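Local coordinates for protein cryptochrome DASH, chloroplastic/mitochondrial (Arabidopsis thaliana, PDB 2J4D) that repairs cyclobutane pyrimidine dimers in single-stranded DNA as a photolyase carrying FAD and a folate antenna, and may also act as a photoreceptor, at residues E414-C419 / G430-G435; R392-V397 / L420-P425; E364-A369 / S399-D404. All blocks are in the same frame, centred on the assembly; numbering follows the deposited sequence.

Contact 1: residues E414-C419 / G430-G435; sequences EWFETC and GNWTYG. With FAD (flavin-adenine dinucleotide), chain C.
F416 and W432 meet as a T-shaped aromatic pair between helices 409-419 and 425-436 of the helical FAD-binding domain that photolyases and cryptochromes share. The indole turns its edge to the phenyl face, with ring planes 80° apart, and CZ2 of W432 sits over the centre of the F416 ring. On the flavin side the approach shifts to the pyrrole nitrogen, where NE1 of W432 lies 3.3 Å from CD2 of F416. The phenyl is thus met over a face by the indole, while its own edge turns to the isoalloxazine, CD2 of F416 standing 3.7 Å from C6 of FAD. W432 uses the flavin differently: the methyl C7M lies over a face of the indole, toward its rim, and 3.4 Å from NE1 of W432. Two rings from two helices thereby border the dimethylbenzene end of the cofactor, while W366 of helix 360-367 packs against both.

N431, one residue before the indole, bridges the two halves of the cofactor. Its CG lies beside the backbone N (chi1 -82°), which lays CB against the flavin, 3.3 Å from C8 of FAD, and carries the amide on to the adenine. There OD1 of N431 accepts from N6A of FAD at 3.2 Å, and ND2 of N431, also hydrogen-bonded to S427 O, donates to N1A of FAD over 2.9 Å, almost straight at 171°.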
loop_
_atom_site.group_PDB
_atom_site.type_symbol
_atom_site.label_atom_id
_atom_site.label_comp_id
_atom_site.label_asym_id
_atom_site.label_seq_id
_atom_site.Cartn_x
_atom_site.Cartn_y
_atom_site.Cartn_z
ATOM N N GLU A 414 -4.913 -7.105 12.250
ATOM C CA GLU A 414 -3.716 -7.916 12.040
ATOM C C GLU A 414 -3.906 -8.927 10.921
ATOM O O GLU A 414 -2.944 -9.275 10.218
ATOM C CB GLU A 414 -3.282 -8.618 13.342
ATOM C CG GLU A 414 -2.548 -7.662 14.300
ATOM C CD GLU A 414 -1.857 -8.345 15.474
ATOM O OE1 GLU A 414 -1.757 -9.588 15.499
ATOM O OE2 GLU A 414 -1.392 -7.612 16.373
ATOM N N TRP A 415 -5.137 -9.403 10.745
ATOM C CA TRP A 415 -5.402 -10.349 9.668
ATOM C C TRP A 415 -5.293 -9.607 8.335
ATOM O O TRP A 415 -4.794 -10.154 7.349
ATOM C CB TRP A 415 -6.788 -10.989 9.806
ATOM C CG TRP A 415 -7.021 -12.028 8.734
ATOM C CD1 TRP A 415 -7.998 -12.018 7.780
ATOM C CD2 TRP A 415 -6.227 -13.197 8.484
ATOM N NE1 TRP A 415 -7.861 -13.110 6.947
ATOM C CE2 TRP A 415 -6.783 -13.849 7.357
ATOM C CE3 TRP A 415 -5.099 -13.755 9.099
ATOM C CZ2 TRP A 415 -6.250 -15.033 6.833
ATOM C CZ3 TRP A 415 -4.565 -14.935 8.575
ATOM C CH2 TRP A 415 -5.145 -15.559 7.453
ATOM N N PHE A 416 -5.753 -8.356 8.306
ATOM C CA PHE A 416 -5.646 -7.548 7.093
ATOM C C PHE A 416 -4.142 -7.311 6.865
ATOM O O PHE A 416 -3.654 -7.349 5.734
ATOM C CB PHE A 416 -6.373 -6.208 7.268
ATOM C CG PHE A 416 -7.801 -6.203 6.778
ATOM C CD1 PHE A 416 -8.618 -7.325 6.918
ATOM C CD2 PHE A 416 -8.348 -5.044 6.221
ATOM C CE1 PHE A 416 -9.958 -7.294 6.512
ATOM C CE2 PHE A 416 -9.684 -4.997 5.813
ATOM C CZ PHE A 416 -10.494 -6.130 5.961
ATOM N N GLU A 417 -3.403 -7.105 7.950
ATOM C CA GLU A 417 -1.961 -6.885 7.836
ATOM C C GLU A 417 -1.278 -8.097 7.192
ATOM O O GLU A 417 -0.362 -7.960 6.378
ATOM C CB GLU A 417 -1.338 -6.601 9.206
ATOM C CG GLU A 417 0.203 -6.558 9.147
ATOM C CD GLU A 417 0.852 -5.945 10.375
ATOM O OE1 GLU A 417 0.148 -5.692 11.382
ATOM O OE2 GLU A 417 2.079 -5.719 10.327
ATOM N N THR A 418 -1.732 -9.290 7.545
ATOM C CA THR A 418 -1.153 -10.485 6.961
ATOM C C THR A 418 -1.483 -10.616 5.475
ATOM O O THR A 418 -0.603 -10.877 4.650
ATOM C CB THR A 418 -1.687 -11.767 7.646
ATOM O OG1 THR A 418 -1.265 -11.802 9.014
ATOM C CG2 THR A 418 -1.169 -12.997 6.932
ATOM N N CYS A 419 -2.756 -10.415 5.146
ATOM C CA CYS A 419 -3.260 -10.622 3.788
ATOM C C CYS A 419 -3.184 -9.575 2.688
ATOM O O CYS A 419 -2.990 -9.933 1.525
ATOM C CB CYS A 419 -4.725 -11.078 3.858
ATOM S SG CYS A 419 -5.038 -12.564 4.827
ATOM N N GLY A 430 -5.398 2.963 10.558
ATOM C CA GLY A 430 -6.148 4.204 10.555
ATOM C C GLY A 430 -7.606 3.905 10.251
ATOM O O GLY A 430 -8.508 4.273 11.011
ATOM N N ASN A 431 -7.847 3.219 9.139
ATOM C CA ASN A 431 -9.212 2.882 8.765
ATOM C C ASN A 431 -9.869 1.945 9.779
ATOM O O ASN A 431 -11.072 2.062 10.034
ATOM C CB ASN A 431 -9.240 2.271 7.366
ATOM C CG ASN A 431 -9.227 3.320 6.266
ATOM O OD1 ASN A 431 -10.240 3.962 5.994
ATOM N ND2 ASN A 431 -8.071 3.508 5.634
ATOM N N TRP A 432 -9.105 1.022 10.362
ATOM C CA TRP A 432 -9.680 0.125 11.362
ATOM C C TRP A 432 -10.127 0.883 12.618
ATOM O O TRP A 432 -11.200 0.601 13.153
ATOM C CB TRP A 432 -8.704 -1.000 11.759
ATOM C CG TRP A 432 -8.828 -2.227 10.897
ATOM C CD1 TRP A 432 -8.099 -2.529 9.778
ATOM C CD2 TRP A 432 -9.790 -3.282 11.044
ATOM N NE1 TRP A 432 -8.554 -3.701 9.218
ATOM C CE2 TRP A 432 -9.590 -4.184 9.974
ATOM C CE3 TRP A 432 -10.804 -3.550 11.974
ATOM C CZ2 TRP A 432 -10.370 -5.338 9.807
ATOM C CZ3 TRP A 432 -11.580 -4.695 11.807
ATOM C CH2 TRP A 432 -11.357 -5.573 10.730
ATOM N N THR A 433 -9.329 1.845 13.091
ATOM C CA THR A 433 -9.728 2.593 14.282
ATOM C C THR A 433 -11.024 3.332 13.998
ATOM O O THR A 433 -11.908 3.405 14.861
ATOM C CB THR A 433 -8.661 3.617 14.738
ATOM O OG1 THR A 433 -8.445 4.589 13.710
ATOM C CG2 THR A 433 -7.363 2.915 15.061
ATOM N N TYR A 434 -11.138 3.881 12.789
ATOM C CA TYR A 434 -12.350 4.580 12.382
ATOM C C TYR A 434 -13.537 3.620 12.417
ATOM O O TYR A 434 -14.533 3.871 13.098
ATOM C CB TYR A 434 -12.187 5.143 10.968
ATOM C CG TYR A 434 -11.753 6.587 10.939
ATOM C CD1 TYR A 434 -10.668 7.025 11.701
ATOM C CD2 TYR A 434 -12.429 7.523 10.157
ATOM C CE1 TYR A 434 -10.267 8.359 11.688
ATOM C CE2 TYR A 434 -12.036 8.860 10.134
ATOM C CZ TYR A 434 -10.955 9.270 10.902
ATOM O OH TYR A 434 -10.555 10.587 10.882
ATOM N N GLY A 435 -13.418 2.516 11.684
ATOM C CA GLY A 435 -14.486 1.532 11.641
ATOM C C GLY A 435 -14.850 0.958 12.998
ATOM O O GLY A 435 -16.012 0.644 13.257
HETATM P PA FAD C . -9.623 3.816 -5.019
HETATM O O1A FAD C . -9.283 3.702 -6.451
HETATM O O2A FAD C . -11.031 4.037 -4.610
HETATM O O5B FAD C . -8.751 4.985 -4.340
HETATM C C5B FAD C . -7.535 5.454 -4.964
HETATM C C4B FAD C . -6.434 5.490 -3.898
HETATM O O4B FAD C . -6.855 6.353 -2.843
HETATM C C3B FAD C . -6.134 4.151 -3.234
HETATM O O3B FAD C . -5.294 3.324 -4.022
HETATM C C2B FAD C . -5.540 4.602 -1.935
HETATM O O2B FAD C . -4.150 4.839 -1.963
HETATM C C1B FAD C . -6.372 5.849 -1.587
HETATM N N9A FAD C . -7.530 5.609 -0.701
HETATM C C8A FAD C . -8.849 5.421 -1.065
HETATM N N7A FAD C . -9.646 5.239 -0.020
HETATM C C5A FAD C . -8.812 5.317 1.074
HETATM C C6A FAD C . -9.057 5.198 2.463
HETATM N N6A FAD C . -10.252 4.994 3.000
HETATM N N1A FAD C . -7.970 5.321 3.312
HETATM C C2A FAD C . -6.713 5.533 2.799
HETATM N N3A FAD C . -6.411 5.655 1.484
HETATM C C4A FAD C . -7.489 5.527 0.663
HETATM N N1 FAD C . -5.717 1.150 2.023
HETATM C C2 FAD C . -4.367 0.909 1.879
HETATM O O2 FAD C . -3.715 1.478 1.022
HETATM N N3 FAD C . -3.758 -0.011 2.747
HETATM C C4 FAD C . -4.435 -0.703 3.748
HETATM O O4 FAD C . -3.838 -1.510 4.484
HETATM C C4X FAD C . -5.822 -0.452 3.890
HETATM N N5 FAD C . -6.585 -1.106 4.869
HETATM C C5X FAD C . -7.924 -0.769 5.076
HETATM C C6 FAD C . -8.648 -1.335 6.134
HETATM C C7 FAD C . -10.006 -1.018 6.372
HETATM C C7M FAD C . -10.728 -1.660 7.531
HETATM C C8 FAD C . -10.655 -0.080 5.489
HETATM C C8M FAD C . -12.111 0.321 5.664
HETATM C C9 FAD C . -9.936 0.496 4.423
HETATM C C9A FAD C . -8.566 0.170 4.192
HETATM N N10 FAD C . -7.816 0.735 3.119
HETATM C C10 FAD C . -6.430 0.484 3.003
HETATM C "C1'" FAD C . -8.366 1.898 2.348
HETATM C "C2'" FAD C . -9.133 1.571 1.051
HETATM O "O2'" FAD C . -10.121 0.589 1.313
HETATM C "C3'" FAD C . -8.163 1.057 -0.010
HETATM O "O3'" FAD C . -7.108 2.012 -0.239
HETATM C "C4'" FAD C . -8.798 0.794 -1.387
HETATM O "O4'" FAD C . -9.804 -0.216 -1.286
HETATM C "C5'" FAD C . -7.711 0.347 -2.356
HETATM O "O5'" FAD C . -8.275 0.120 -3.650
HETATM P P FAD C . -8.300 1.162 -4.835
HETATM O O1P FAD C . -6.886 1.459 -5.119
HETATM O O2P FAD C . -9.057 0.575 -5.974
HETATM O O3P FAD C . -9.163 2.412 -4.371
#

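Contact 2: residues R392-V397 / L420-P425; sequences RGRQIV and LLDYDP. With FAD (flavin-adenine dinucleotide), chain C.
R394 reaches from helix 391-404 past the flavin to L420 and D422 in the loop before helix 425-436, and forms with D422 a buried salt bridge at the heart of the FAD pocket. Its chain starts with CG beside the backbone N and runs extended to NE, delivering the guanidinium to the loop. L420 comes first: its methyl CD2 lies over one face of the guanidinium, while the ribityl part of FAD, with C3' and O4', lies over the opposite face. CD1 of L420 stands 3.5 Å from NH1 of R394. From L420 to Y423 the chain makes a type I turn, L421 taking its second position. D422 follows, and R394 grips its carboxylate end-on: NH1 of R394 donates to OD1 of D422 at 3.1 Å and NH2 of R394 to OD2 of D422 at 2.7 Å, the planes 30° apart. OD2 of D422 is also hydrogen-bonded to S289 OG. The backbone carbonyl of D422 accepts from the flavin, its O lying 2.8 Å from N3 of FAD. With NH1 of R394 only 3.2 Å from C4X of FAD, the positive charge would probably favour negative charge on the isoalloxazine. Y423 passes its CA close to the flavin O4, and its hydroxyl makes a weak hydrogen bond to N1 of the folate. D424 N donates to O4 of FAD over 3.2 Å, and its carboxylate caps the next helix at S427 N. P425 begins that helix; the loop joins it to helix 409-419, facing helix 391-404 across the flavin, with L383 of helix 374-386 against L420.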
loop_
_atom_site.group_PDB
_atom_site.type_symbol
_atom_site.label_atom_id
_atom_site.label_comp_id
_atom_site.label_asym_id
_atom_site.label_seq_id
_atom_site.Cartn_x
_atom_site.Cartn_y
_atom_site.Cartn_z
ATOM N N ARG A 392 -15.517 -0.860 -0.055
ATOM C CA ARG A 392 -16.848 -1.101 0.503
ATOM C C ARG A 392 -16.820 -2.384 1.344
ATOM O O ARG A 392 -17.330 -2.420 2.459
ATOM C CB ARG A 392 -17.868 -1.218 -0.639
ATOM C CG ARG A 392 -19.276 -1.651 -0.236
ATOM C CD ARG A 392 -19.885 -0.737 0.813
ATOM N NE ARG A 392 -19.655 0.674 0.507
ATOM C CZ ARG A 392 -20.119 1.679 1.244
ATOM N NH1 ARG A 392 -20.844 1.427 2.325
ATOM N NH2 ARG A 392 -19.843 2.939 0.912
ATOM N N GLY A 393 -16.200 -3.430 0.810
ATOM C CA GLY A 393 -16.118 -4.683 1.540
ATOM C C GLY A 393 -15.354 -4.562 2.847
ATOM O O GLY A 393 -15.772 -5.116 3.872
ATOM N N ARG A 394 -14.236 -3.839 2.822
ATOM C CA ARG A 394 -13.430 -3.668 4.025
ATOM C C ARG A 394 -14.214 -2.962 5.124
ATOM O O ARG A 394 -14.107 -3.315 6.297
ATOM C CB ARG A 394 -12.160 -2.864 3.713
ATOM C CG ARG A 394 -11.271 -3.498 2.669
ATOM C CD ARG A 394 -9.937 -2.739 2.500
ATOM N NE ARG A 394 -9.372 -2.971 1.173
ATOM C CZ ARG A 394 -8.092 -2.818 0.852
ATOM N NH1 ARG A 394 -7.212 -2.434 1.771
ATOM N NH2 ARG A 394 -7.695 -3.034 -0.402
ATOM N N GLN A 395 -14.988 -1.945 4.757
ATOM C CA GLN A 395 -15.775 -1.237 5.756
ATOM C C GLN A 395 -16.825 -2.181 6.360
ATOM O O GLN A 395 -17.061 -2.180 7.569
ATOM C CB GLN A 395 -16.481 -0.032 5.130
ATOM C CG GLN A 395 -15.544 1.012 4.538
ATOM C CD GLN A 395 -16.297 2.235 4.068
ATOM O OE1 GLN A 395 -16.773 3.029 4.876
ATOM N NE2 GLN A 395 -16.428 2.384 2.757
ATOM N N ILE A 396 -17.454 -2.979 5.506
ATOM C CA ILE A 396 -18.478 -3.915 5.952
ATOM C C ILE A 396 -17.930 -5.016 6.862
ATOM O O ILE A 396 -18.439 -5.216 7.971
ATOM C CB ILE A 396 -19.197 -4.553 4.738
ATOM C CG1 ILE A 396 -19.907 -3.464 3.930
ATOM C CG2 ILE A 396 -20.205 -5.591 5.210
ATOM C CD1 ILE A 396 -20.466 -3.940 2.610
ATOM N N VAL A 397 -16.886 -5.722 6.422
ATOM C CA VAL A 397 -16.340 -6.799 7.248
ATOM C C VAL A 397 -15.775 -6.276 8.562
ATOM O O VAL A 397 -15.762 -6.991 9.565
ATOM C CB VAL A 397 -15.257 -7.640 6.505
ATOM C CG1 VAL A 397 -15.867 -8.264 5.270
ATOM C CG2 VAL A 397 -14.037 -6.784 6.136
ATOM N N LEU A 420 -3.346 -8.302 3.035
ATOM C CA LEU A 420 -3.370 -7.238 2.037
ATOM C C LEU A 420 -2.115 -6.932 1.246
ATOM O O LEU A 420 -1.072 -6.654 1.818
ATOM C CB LEU A 420 -3.830 -5.930 2.678
ATOM C CG LEU A 420 -5.289 -5.864 3.126
ATOM C CD1 LEU A 420 -5.510 -4.590 3.939
ATOM C CD2 LEU A 420 -6.200 -5.890 1.899
ATOM N N LEU A 421 -2.231 -6.962 -0.080
ATOM C CA LEU A 421 -1.098 -6.606 -0.925
ATOM C C LEU A 421 -0.773 -5.139 -0.639
ATOM O O LEU A 421 0.392 -4.746 -0.626
ATOM C CB LEU A 421 -1.453 -6.730 -2.407
ATOM C CG LEU A 421 -1.856 -8.110 -2.929
ATOM C CD1 LEU A 421 -2.005 -8.038 -4.437
ATOM C CD2 LEU A 421 -0.805 -9.132 -2.557
ATOM N N ASP A 422 -1.813 -4.335 -0.409
ATOM C CA ASP A 422 -1.619 -2.914 -0.153
ATOM C C ASP A 422 -1.463 -2.549 1.308
ATOM O O ASP A 422 -1.585 -1.376 1.674
ATOM C CB ASP A 422 -2.765 -2.078 -0.755
ATOM C CG ASP A 422 -4.144 -2.450 -0.206
ATOM O OD1 ASP A 422 -4.261 -2.826 0.982
ATOM O OD2 ASP A 422 -5.129 -2.333 -0.971
ATOM N N TYR A 423 -1.169 -3.531 2.148
ATOM C CA TYR A 423 -1.033 -3.241 3.563
ATOM C C TYR A 423 -0.109 -2.067 3.805
ATOM O O TYR A 423 1.021 -2.040 3.319
ATOM C CB TYR A 423 -0.488 -4.429 4.343
ATOM C CG TYR A 423 -0.105 -4.023 5.752
ATOM C CD1 TYR A 423 -1.080 -3.600 6.660
ATOM C CD2 TYR A 423 1.230 -4.011 6.160
ATOM C CE1 TYR A 423 -0.737 -3.173 7.943
ATOM C CE2 TYR A 423 1.588 -3.582 7.444
ATOM C CZ TYR A 423 0.596 -3.167 8.326
ATOM O OH TYR A 423 0.927 -2.748 9.594
ATOM N N ASP A 424 -0.614 -1.119 4.586
ATOM C CA ASP A 424 0.097 0.096 4.964
ATOM C C ASP A 424 -0.330 0.303 6.421
ATOM O O ASP A 424 -1.527 0.372 6.716
ATOM C CB ASP A 424 -0.388 1.252 4.076
ATOM C CG ASP A 424 0.279 2.564 4.409
ATOM O OD1 ASP A 424 1.019 3.083 3.546
ATOM O OD2 ASP A 424 0.065 3.074 5.528
ATOM N N PRO A 425 0.629 0.390 7.357
ATOM C CA PRO A 425 0.187 0.577 8.740
ATOM C C PRO A 425 -0.708 1.782 8.984
ATOM O O PRO A 425 -1.696 1.684 9.713
ATOM C CB PRO A 425 1.497 0.651 9.528
ATOM C CG PRO A 425 2.485 1.168 8.517
ATOM C CD PRO A 425 2.100 0.401 7.265
HETATM P PA FAD C . -9.623 3.816 -5.019
HETATM O O1A FAD C . -9.283 3.702 -6.451
HETATM O O2A FAD C . -11.031 4.037 -4.610
HETATM O O5B FAD C . -8.751 4.985 -4.340
HETATM C C5B FAD C . -7.535 5.454 -4.964
HETATM C C4B FAD C . -6.434 5.490 -3.898
HETATM O O4B FAD C . -6.855 6.353 -2.843
HETATM C C3B FAD C . -6.134 4.151 -3.234
HETATM O O3B FAD C . -5.294 3.324 -4.022
HETATM C C2B FAD C . -5.540 4.602 -1.935
HETATM O O2B FAD C . -4.150 4.839 -1.963
HETATM C C1B FAD C . -6.372 5.849 -1.587
HETATM N N9A FAD C . -7.530 5.609 -0.701
HETATM C C8A FAD C . -8.849 5.421 -1.065
HETATM N N7A FAD C . -9.646 5.239 -0.020
HETATM C C5A FAD C . -8.812 5.317 1.074
HETATM C C6A FAD C . -9.057 5.198 2.463
HETATM N N6A FAD C . -10.252 4.994 3.000
HETATM N N1A FAD C . -7.970 5.321 3.312
HETATM C C2A FAD C . -6.713 5.533 2.799
HETATM N N3A FAD C . -6.411 5.655 1.484
HETATM C C4A FAD C . -7.489 5.527 0.663
HETATM N N1 FAD C . -5.717 1.150 2.023
HETATM C C2 FAD C . -4.367 0.909 1.879
HETATM O O2 FAD C . -3.715 1.478 1.022
HETATM N N3 FAD C . -3.758 -0.011 2.747
HETATM C C4 FAD C . -4.435 -0.703 3.748
HETATM O O4 FAD C . -3.838 -1.510 4.484
HETATM C C4X FAD C . -5.822 -0.452 3.890
HETATM N N5 FAD C . -6.585 -1.106 4.869
HETATM C C5X FAD C . -7.924 -0.769 5.076
HETATM C C6 FAD C . -8.648 -1.335 6.134
HETATM C C7 FAD C . -10.006 -1.018 6.372
HETATM C C7M FAD C . -10.728 -1.660 7.531
HETATM C C8 FAD C . -10.655 -0.080 5.489
HETATM C C8M FAD C . -12.111 0.321 5.664
HETATM C C9 FAD C . -9.936 0.496 4.423
HETATM C C9A FAD C . -8.566 0.170 4.192
HETATM N N10 FAD C . -7.816 0.735 3.119
HETATM C C10 FAD C . -6.430 0.484 3.003
HETATM C "C1'" FAD C . -8.366 1.898 2.348
HETATM C "C2'" FAD C . -9.133 1.571 1.051
HETATM O "O2'" FAD C . -10.121 0.589 1.313
HETATM C "C3'" FAD C . -8.163 1.057 -0.010
HETATM O "O3'" FAD C . -7.108 2.012 -0.239
HETATM C "C4'" FAD C . -8.798 0.794 -1.387
HETATM O "O4'" FAD C . -9.804 -0.216 -1.286
HETATM C "C5'" FAD C . -7.711 0.347 -2.356
HETATM O "O5'" FAD C . -8.275 0.120 -3.650
HETATM P P FAD C . -8.300 1.162 -4.835
HETATM O O1P FAD C . -6.886 1.459 -5.119
HETATM O O2P FAD C . -9.057 0.575 -5.974
HETATM O O3P FAD C . -9.163 2.412 -4.371
#

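Contact 3: residues E364-A369 / S399-D404; sequences ESWRDA and SFLVRD
W366 lays its indole against L401 in a helix-to-helix packing of the FAD-binding domain, where helix 360-367 meets the 399-404 part of helix 391-404. The side chain leaves CB with CG anti to the backbone N (chi1 -180°), and this sends the ring across to the second helix. CG of W366 lies at the margin of the contact, 4.1 Å from CD1 of L401. CD1 of W366 turns to F400, 4.0 Å from CD2 of that ring, and the two aromatics touch edge to edge. Next along the pyrrole, NE1 of W366 lies 3.8 Å from CB of L401 and hydrogen-bonds the carbonyl of V397, so the buried N-H is satisfied. The benzene part then takes the methyl squarely: CD1 of L401 stands 3.4 Å from the centroid of the W366 six-membered ring, 10° off its normal, a CH-pi contact. At the tip, CH2 of W366 is still 3.9 Å from CD1 of L401. An alanine here would remove the whole indole, which is likely to open a gap beneath L401 CD1 and to leave the V397 carbonyl without this donor.

Helix 360-367 closes in a Schellman motif with A369 at C-prime. Beside it R367 holds D368 side-on: NH2 of R367 meets the syn lone pair of D368 OD2 at 3.0 Å, whereas NE of R367 reaches D368 OD1 at 2.9 Å from above the carboxylate plane.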
loop_
_atom_site.group_PDB
_atom_site.type_symbol
_atom_site.label_atom_id
_atom_site.label_comp_id
_atom_site.label_asym_id
_atom_site.label_seq_id
_atom_site.Cartn_x
_atom_site.Cartn_y
_atom_site.Cartn_z
ATOM N N GLU A 364 -11.899 -17.242 13.791
ATOM C CA GLU A 364 -11.625 -18.134 12.678
ATOM C C GLU A 364 -12.761 -18.242 11.666
ATOM O O GLU A 364 -12.504 -18.419 10.475
ATOM C CB GLU A 364 -11.234 -19.518 13.193
ATOM C CG GLU A 364 -9.957 -19.472 14.020
ATOM C CD GLU A 364 -9.428 -20.842 14.384
ATOM O OE1 GLU A 364 -10.229 -21.803 14.407
ATOM O OE2 GLU A 364 -8.212 -20.950 14.660
ATOM N N SER A 365 -14.006 -18.123 12.124
ATOM C CA SER A 365 -15.147 -18.216 11.208
ATOM C C SER A 365 -15.161 -17.017 10.256
ATOM O O SER A 365 -15.553 -17.140 9.094
ATOM C CB SER A 365 -16.473 -18.296 11.985
ATOM O OG SER A 365 -16.757 -17.095 12.685
ATOM N N TRP A 366 -14.733 -15.864 10.766
ATOM C CA TRP A 366 -14.647 -14.629 9.989
ATOM C C TRP A 366 -13.488 -14.798 9.006
ATOM O O TRP A 366 -13.635 -14.611 7.799
ATOM C CB TRP A 366 -14.350 -13.460 10.935
ATOM C CG TRP A 366 -14.230 -12.094 10.305
ATOM C CD1 TRP A 366 -15.258 -11.271 9.902
ATOM C CD2 TRP A 366 -13.019 -11.352 10.088
ATOM N NE1 TRP A 366 -14.756 -10.066 9.462
ATOM C CE2 TRP A 366 -13.388 -10.088 9.563
ATOM C CE3 TRP A 366 -11.658 -11.631 10.289
ATOM C CZ2 TRP A 366 -12.443 -9.104 9.238
ATOM C CZ3 TRP A 366 -10.715 -10.647 9.965
ATOM C CH2 TRP A 366 -11.117 -9.401 9.447
ATOM N N ARG A 367 -12.336 -15.171 9.548
ATOM C CA ARG A 367 -11.124 -15.369 8.768
ATOM C C ARG A 367 -11.320 -16.371 7.630
ATOM O O ARG A 367 -10.919 -16.120 6.482
ATOM C CB ARG A 367 -10.010 -15.865 9.699
ATOM C CG ARG A 367 -8.664 -16.052 9.034
ATOM C CD ARG A 367 -7.736 -16.852 9.930
ATOM N NE ARG A 367 -8.127 -18.259 9.965
ATOM C CZ ARG A 367 -7.655 -19.146 10.836
ATOM N NH1 ARG A 367 -6.767 -18.777 11.751
ATOM N NH2 ARG A 367 -8.081 -20.403 10.800
ATOM N N ASP A 368 -11.949 -17.499 7.947
ATOM C CA ASP A 368 -12.153 -18.548 6.957
ATOM C C ASP A 368 -13.427 -18.471 6.135
ATOM O O ASP A 368 -13.808 -19.447 5.480
ATOM C CB ASP A 368 -12.049 -19.919 7.626
ATOM C CG ASP A 368 -10.720 -20.114 8.321
ATOM O OD1 ASP A 368 -9.730 -19.465 7.906
ATOM O OD2 ASP A 368 -10.658 -20.914 9.275
ATOM N N ALA A 369 -14.078 -17.315 6.156
ATOM C CA ALA A 369 -15.295 -17.124 5.380
ATOM C C ALA A 369 -16.361 -18.186 5.657
ATOM O O ALA A 369 -16.897 -18.786 4.725
ATOM C CB ALA A 369 -14.957 -17.105 3.895
ATOM N N SER A 399 -17.022 -3.642 10.297
ATOM C CA SER A 399 -18.180 -3.413 11.157
ATOM C C SER A 399 -18.702 -4.747 11.696
ATOM O O SER A 399 -19.026 -4.870 12.873
ATOM C CB SER A 399 -19.291 -2.706 10.369
ATOM O OG SER A 399 -20.420 -2.459 11.194
ATOM N N PHE A 400 -18.774 -5.752 10.829
ATOM C CA PHE A 400 -19.262 -7.061 11.245
ATOM C C PHE A 400 -18.424 -7.668 12.374
ATOM O O PHE A 400 -18.960 -8.153 13.383
ATOM C CB PHE A 400 -19.273 -8.028 10.061
ATOM C CG PHE A 400 -19.887 -9.362 10.383
ATOM C CD1 PHE A 400 -21.272 -9.517 10.402
ATOM C CD2 PHE A 400 -19.085 -10.459 10.685
ATOM C CE1 PHE A 400 -21.849 -10.747 10.716
ATOM C CE2 PHE A 400 -19.650 -11.696 11.001
ATOM C CZ PHE A 400 -21.038 -11.839 11.017
ATOM N N LEU A 401 -17.107 -7.651 12.202
ATOM C CA LEU A 401 -16.220 -8.213 13.210
ATOM C C LEU A 401 -16.331 -7.507 14.542
ATOM O O LEU A 401 -16.388 -8.145 15.599
ATOM C CB LEU A 401 -14.767 -8.159 12.736
ATOM C CG LEU A 401 -13.782 -8.749 13.752
ATOM C CD1 LEU A 401 -12.693 -9.505 13.015
ATOM C CD2 LEU A 401 -13.199 -7.647 14.633
ATOM N N VAL A 402 -16.358 -6.182 14.492
ATOM C CA VAL A 402 -16.431 -5.377 15.696
ATOM C C VAL A 402 -17.805 -5.313 16.357
ATOM O O VAL A 402 -17.930 -5.518 17.562
ATOM C CB VAL A 402 -15.981 -3.919 15.414
ATOM C CG1 VAL A 402 -16.249 -3.038 16.633
ATOM C CG2 VAL A 402 -14.502 -3.891 15.051
ATOM N N ARG A 403 -18.829 -5.029 15.562
ATOM C CA ARG A 403 -20.173 -4.863 16.100
ATOM C C ARG A 403 -21.072 -6.090 16.166
ATOM O O ARG A 403 -21.789 -6.275 17.144
ATOM C CB ARG A 403 -20.869 -3.735 15.337
ATOM C CG ARG A 403 -20.072 -2.436 15.397
ATOM C CD ARG A 403 -20.864 -1.226 14.933
ATOM N NE ARG A 403 -20.158 0.010 15.269
ATOM C CZ ARG A 403 -19.026 0.395 14.689
ATOM N NH1 ARG A 403 -18.489 -0.360 13.743
ATOM N NH2 ARG A 403 -18.421 1.515 15.066
ATOM N N ASP A 404 -21.043 -6.924 15.137
ATOM C CA ASP A 404 -21.875 -8.116 15.137
ATOM C C ASP A 404 -21.222 -9.254 15.907
ATOM O O ASP A 404 -21.895 -9.976 16.640
ATOM C CB ASP A 404 -22.178 -8.537 13.704
ATOM C CG ASP A 404 -23.048 -7.526 12.984
ATOM O OD1 ASP A 404 -24.208 -7.331 13.416
ATOM O OD2 ASP A 404 -22.571 -6.919 12.001
#

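In the fold
All three contacts are buried, yet chemistry changes with distance from the flavin. Contacts 1 and 2 lie near the chain centre with centres 6 Å apart, and both touch FAD; contact 3, about 23 Å from that centre, does not. Contact 2 is built on charge and hydrogen bonds, contact 1 on aromatic rings, contact 3 on an apolar ring face, with its salt bridges confined to a more exposed helix end. Helix 391-404 serves contacts 2 and 3, and the chain running from 409-419 through the loop to 425-436 serves contacts 1 and 2. F416 ties them together, packing on R394, V397 and W366, while R403 reaches the G435 carbonyl, joining contact 3 to contact 1.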